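Local coordinates for MdcD (Pseudomonas aeruginosa, PDB 5VIP), which probably serves as the beta subunit of biotin-independent malonate decarboxylase, taking the carboxyl group off a malonyl thioester carried on an acyl carrier protein, at residues L237-F240 / A241-L244; C250-A253 / E254-R258; G86-S89 / G90-A94. All coordinates share one frame; numbering follows the deposited sequence.

Interaction 1 (L237-F240 / A241-L244); sequences LAYF and AKGL
With CG of Lys-242 turned opposite its own backbone N (chi1 -171°) and the next two torsions extended, the lysine chain runs out beside the ring of Tyr-239, three residues earlier; only at chi4 does it bend. The two side chains lie side by side, pointing the same way. Lys-242 CD approaches the ring obliquely, 4.0 Å from Tyr-239 CD1, a loose aliphatic-aromatic contact. Lower down, Lys-242 CB sits 3.2 Å from Tyr-239 O. The backbone beneath is the closing turn of an alpha helix: Ala-241 N bonds Leu-237 O at 3.0 Å, and Lys-242 N bonds Ala-238 O at 3.0 Å. After that the bonding frays. Gly-243 N divides itself between two weak bonds, 3.5 Å to Tyr-239 O and 3.2 Å to Phe-240 O, and its positive phi (84°) turns the chain out of the helix. Gly-243 O is taken by the hydroxyl of Tyr-172. Helix 229-242 rests here on the main sheet: Phe-240 is buried against Val-150, Arg-111 and Leu-113 of strands 150-153 and 111-115, while Tyr-239 meets the ring of Tyr-172 and Leu-174 on strand 172-176.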
# COMPACT_ATOMS: atom_id res chain seq x y z
N LEU B 237 6.95 23.94 1.08
CA LEU B 237 6.66 24.81 -0.06
C LEU B 237 7.71 24.66 -1.19
O LEU B 237 7.36 24.67 -2.37
CB LEU B 237 6.58 26.26 0.39
CG LEU B 237 5.39 26.65 1.28
CD1 LEU B 237 5.41 28.15 1.54
CD2 LEU B 237 4.08 26.24 0.64
N ALA B 238 8.97 24.51 -0.81
CA ALA B 238 10.05 24.37 -1.80
C ALA B 238 9.87 23.08 -2.59
O ALA B 238 10.09 23.05 -3.79
CB ALA B 238 11.41 24.39 -1.13
N TYR B 239 9.43 22.02 -1.91
CA TYR B 239 9.26 20.74 -2.58
C TYR B 239 8.06 20.74 -3.51
O TYR B 239 8.15 20.18 -4.59
CB TYR B 239 9.16 19.60 -1.56
CG TYR B 239 10.54 19.11 -1.19
CD1 TYR B 239 11.27 18.35 -2.08
CD2 TYR B 239 11.12 19.46 0.02
CE1 TYR B 239 12.54 17.90 -1.76
CE2 TYR B 239 12.40 19.03 0.35
CZ TYR B 239 13.10 18.25 -0.55
OH TYR B 239 14.38 17.82 -0.23
N PHE B 240 6.96 21.37 -3.12
CA PHE B 240 5.85 21.54 -4.06
C PHE B 240 6.26 22.36 -5.28
O PHE B 240 5.87 22.04 -6.39
CB PHE B 240 4.64 22.19 -3.40
CG PHE B 240 3.82 21.22 -2.57
CD1 PHE B 240 3.26 20.10 -3.17
CD2 PHE B 240 3.62 21.43 -1.22
CE1 PHE B 240 2.51 19.20 -2.42
CE2 PHE B 240 2.87 20.53 -0.47
CZ PHE B 240 2.32 19.41 -1.07
N ALA B 241 7.04 23.41 -5.06
CA ALA B 241 7.47 24.29 -6.16
C ALA B 241 8.43 23.58 -7.12
O ALA B 241 8.54 23.91 -8.29
CB ALA B 241 8.12 25.55 -5.60
N LYS B 242 9.13 22.59 -6.58
CA LYS B 242 10.02 21.72 -7.34
C LYS B 242 9.27 20.88 -8.38
O LYS B 242 9.79 20.62 -9.47
CB LYS B 242 10.76 20.83 -6.35
CG LYS B 242 11.88 20.00 -6.86
CD LYS B 242 12.63 19.51 -5.63
CE LYS B 242 13.44 18.27 -5.92
NZ LYS B 242 14.69 18.56 -6.64
N GLY B 243 8.05 20.47 -8.05
CA GLY B 243 7.25 19.70 -8.99
C GLY B 243 7.59 18.22 -8.95
O GLY B 243 8.35 17.77 -8.07
N LEU B 244 7.06 17.46 -9.90
CA LEU B 244 7.27 16.02 -9.93
C LEU B 244 8.73 15.64 -10.19
O LEU B 244 9.35 16.14 -11.13
CB LEU B 244 6.38 15.39 -11.00
CG LEU B 244 4.88 15.32 -10.68
CD1 LEU B 244 4.10 14.85 -11.90
CD2 LEU B 244 4.67 14.38 -9.51

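Interaction 2 (C250-A253 / E254-R258); sequences CRRA and EDYLR
Leu-257 N bonds Ala-253 O at 2.8 Å, with an N-H...O angle of 160°, and the leucine side chain crowds the same oxygen: its CB lies 3.3 Å and its CG 3.4 Å from Ala-253 O. One residue back, Tyr-256 N bonds Arg-252 O at 2.9 Å, the donor lying nearly along the C=O axis. The tyrosine ring meets the same oxygen obliquely, through CD2, 3.1 Å from Arg-252 O, and further out its CE2 meets Arg-252 CB at 3.7 Å. CG of Tyr-256 lies opposite its own carbonyl carbon (chi1 -80°), which turns the ring back along the helix axis toward its start. Ala-253 N comes to the edge of this ring, near its plane; it is buried, and no polar partner for it is modelled.

These contacts make up the first turn of helix 253-261, the last helix of the modelled carboxyltransferase chain, with Arg-252 in the N-cap position. Its carbonyl opens the i to i+4 bonding. Bends at chi2 and chi3 bring the Arg-252 guanidinium beside the phenol end of Tyr-256, its plane 18° from that of the ring and its NH2 3.6 Å from Tyr-256 OH. Arg-252 NH1 has a weak hydrogen bond to Arg-247 O. Asp-255 OD2 lies 3.7 Å from Arg-252 CB, but its salt bridge is with Arg-247, so the opening of the helix is tied to the preceding loop through both side chains. An aromatic side chain of the other protein chain in the assembly stacks on the Tyr-256 ring, and Ala-253 and Leu-257 also pack on aromatic groups of that chain.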
# COMPACT_ATOMS: atom_id res chain seq x y z
N CYS B 250 10.60 4.85 -6.51
CA CYS B 250 9.74 3.76 -6.98
C CYS B 250 10.05 3.29 -8.40
O CYS B 250 9.70 2.17 -8.79
CB CYS B 250 8.26 4.18 -6.92
SG CYS B 250 7.56 4.11 -5.27
N ARG B 251 10.68 4.16 -9.18
CA ARG B 251 11.02 3.83 -10.57
C ARG B 251 12.42 3.27 -10.70
O ARG B 251 12.95 3.17 -11.81
CB ARG B 251 10.90 5.07 -11.45
CG ARG B 251 9.53 5.73 -11.41
CD ARG B 251 8.48 4.93 -12.16
NE ARG B 251 7.60 5.84 -12.90
CZ ARG B 251 7.53 5.89 -14.23
NH1 ARG B 251 8.26 5.06 -14.96
NH2 ARG B 251 6.71 6.75 -14.82
N ARG B 252 13.05 2.90 -9.59
CA ARG B 252 14.44 2.48 -9.63
C ARG B 252 14.63 1.02 -9.25
O ARG B 252 15.67 0.65 -8.71
CB ARG B 252 15.28 3.37 -8.72
CG ARG B 252 15.10 4.85 -9.01
CD ARG B 252 16.36 5.62 -8.72
NE ARG B 252 16.64 5.76 -7.30
CZ ARG B 252 16.41 6.88 -6.60
NH1 ARG B 252 15.88 7.94 -7.20
NH2 ARG B 252 16.71 6.93 -5.31
N ALA B 253 13.63 0.20 -9.54
CA ALA B 253 13.64 -1.21 -9.13
C ALA B 253 14.88 -1.96 -9.62
O ALA B 253 15.51 -2.69 -8.85
CB ALA B 253 12.37 -1.91 -9.61
N GLU B 254 15.24 -1.79 -10.89
CA GLU B 254 16.37 -2.52 -11.44
C GLU B 254 17.66 -2.12 -10.74
O GLU B 254 18.54 -2.94 -10.51
CB GLU B 254 16.50 -2.30 -12.96
CG GLU B 254 16.48 -0.84 -13.38
CD GLU B 254 17.38 -0.55 -14.58
OE1 GLU B 254 17.55 -1.45 -15.44
OE2 GLU B 254 17.91 0.58 -14.67
N ASP B 255 17.76 -0.84 -10.37
CA ASP B 255 18.92 -0.35 -9.65
C ASP B 255 18.99 -0.88 -8.22
O ASP B 255 20.07 -1.24 -7.76
CB ASP B 255 18.92 1.18 -9.62
CG ASP B 255 18.84 1.77 -11.01
OD1 ASP B 255 19.76 1.53 -11.82
OD2 ASP B 255 17.83 2.45 -11.29
N TYR B 256 17.86 -0.89 -7.53
CA TYR B 256 17.83 -1.43 -6.17
C TYR B 256 18.16 -2.92 -6.21
O TYR B 256 18.89 -3.42 -5.35
CB TYR B 256 16.47 -1.20 -5.50
CG TYR B 256 16.30 0.20 -4.95
CD1 TYR B 256 16.91 0.57 -3.76
CD2 TYR B 256 15.53 1.15 -5.61
CE1 TYR B 256 16.78 1.86 -3.25
CE2 TYR B 256 15.38 2.44 -5.11
CZ TYR B 256 16.01 2.78 -3.93
OH TYR B 256 15.87 4.05 -3.41
N LEU B 257 17.64 -3.62 -7.21
CA LEU B 257 17.90 -5.05 -7.36
C LEU B 257 19.39 -5.32 -7.60
O LEU B 257 19.95 -6.24 -7.01
CB LEU B 257 17.07 -5.62 -8.50
CG LEU B 257 15.63 -5.99 -8.11
CD1 LEU B 257 14.79 -6.23 -9.34
CD2 LEU B 257 15.64 -7.21 -7.22
N ARG B 258 20.02 -4.51 -8.44
CA ARG B 258 21.47 -4.62 -8.63
C ARG B 258 22.20 -4.40 -7.30
O ARG B 258 22.99 -5.25 -6.88
CB ARG B 258 21.96 -3.62 -9.69

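Interaction 3 (G86-S89 / G90-A94); sequences GEVS and GAKIA
Val-88 and Lys-92, one helical turn apart, cross obliquely: the valine's CG1 meets CD of the lysine at 4.1 Å. Beneath it, Lys-92 CG passes 3.4 Å from Val-88 O, the oxygen that accepts the bond from Lys-92 N at 2.9 Å. A bend at chi3 (76°) then leads the lysine away from this turn, and its ammonium group is met by Val-59 O and by a salt bridge with Asp-57. Ser-89 holds OG between its backbone N and carbonyl carbon (chi1 52°). There the hydroxyl oxygen receives Gly-86 N at 2.8 Å in an almost straight bond (173°). Ile-93 sends CG1 to within 3.5 Å of Ser-89 O, while its own N bonds that oxygen weakly, and its side chain continues to Ala-74 and Ile-76 on strand 69-76. Gly-90 N closes the first turn on Gly-86 O at 2.9 Å, and Glu-125 accepts a bond from Glu-87 N. With Gly-86 at the N-cap and Ser-89 three residues on, the serine bond is one half of a capping box; it starts helix 87-105, the crossover of the beta-alpha-beta unit between strands 69-76 and 111-115, consistent with the crotonase-like fold of carboxyltransferase domains.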
# COMPACT_ATOMS: atom_id res chain seq x y z
N GLY B 86 -9.00 3.57 10.59
CA GLY B 86 -10.19 2.75 10.46
C GLY B 86 -10.89 3.08 9.17
O GLY B 86 -10.29 3.70 8.28
N GLU B 87 -12.16 2.70 9.06
CA GLU B 87 -12.93 2.95 7.84
C GLU B 87 -13.10 4.45 7.55
O GLU B 87 -12.85 4.90 6.43
CB GLU B 87 -14.31 2.29 7.94
CG GLU B 87 -15.05 2.37 6.62
CD GLU B 87 -16.49 1.91 6.71
OE1 GLU B 87 -16.94 1.52 7.81
OE2 GLU B 87 -17.17 1.94 5.66
N VAL B 88 -13.53 5.21 8.55
CA VAL B 88 -13.81 6.62 8.34
C VAL B 88 -12.52 7.43 8.14
O VAL B 88 -12.40 8.15 7.15
CB VAL B 88 -14.63 7.22 9.49
CG1 VAL B 88 -14.66 8.74 9.41
CG2 VAL B 88 -16.06 6.66 9.44
N SER B 89 -11.57 7.31 9.06
CA SER B 89 -10.30 8.02 8.92
C SER B 89 -9.60 7.64 7.61
O SER B 89 -9.01 8.49 6.94
CB SER B 89 -9.38 7.73 10.10
OG SER B 89 -9.24 6.35 10.34
N GLY B 90 -9.67 6.37 7.25
CA GLY B 90 -9.07 5.92 6.00
C GLY B 90 -9.72 6.53 4.77
O GLY B 90 -9.03 6.93 3.83
N ALA B 91 -11.06 6.59 4.77
CA ALA B 91 -11.79 7.18 3.65
C ALA B 91 -11.59 8.69 3.55
O ALA B 91 -11.63 9.26 2.45
CB ALA B 91 -13.27 6.86 3.77
N LYS B 92 -11.39 9.35 4.69
CA LYS B 92 -11.14 10.79 4.67
C LYS B 92 -9.85 11.08 3.90
O LYS B 92 -9.80 12.00 3.08
CB LYS B 92 -11.04 11.34 6.10
CG LYS B 92 -12.41 11.49 6.78
CD LYS B 92 -12.29 11.93 8.23
CE LYS B 92 -11.95 13.41 8.35
NZ LYS B 92 -12.01 13.91 9.76
N ILE B 93 -8.82 10.29 4.13
CA ILE B 93 -7.55 10.52 3.46
C ILE B 93 -7.66 10.15 1.99
O ILE B 93 -7.28 10.93 1.12
CB ILE B 93 -6.42 9.72 4.12
CG1 ILE B 93 -6.26 10.13 5.60
CG2 ILE B 93 -5.10 9.93 3.36
CD1 ILE B 93 -5.30 9.24 6.37
N ALA B 94 -8.18 8.95 1.70
CA ALA B 94 -8.33 8.49 0.32
C ALA B 94 -9.19 9.46 -0.48
O ALA B 94 -8.84 9.82 -1.61
CB ALA B 94 -8.94 7.07 0.29

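All three contacts lie at helix ends. Interaction 3 starts helix 87-105, interaction 1 finishes helix 229-242, and interaction 2 starts helix 253-261, the next helix along the chain. The last two are linked by the loop that supplies Arg-247 to interaction 2; their centres are about 24 Å apart and their nearest atoms about 9 Å. Interaction 3 stands further off, its centre about 26 Å from that of interaction 1 and about 31 Å from that of interaction 2. Strand 111-115 relates two of them: it receives Phe-240 of interaction 1 and follows the helix of interaction 3. Interactions 2 and 3 meet the partner chain; interaction 1 does not.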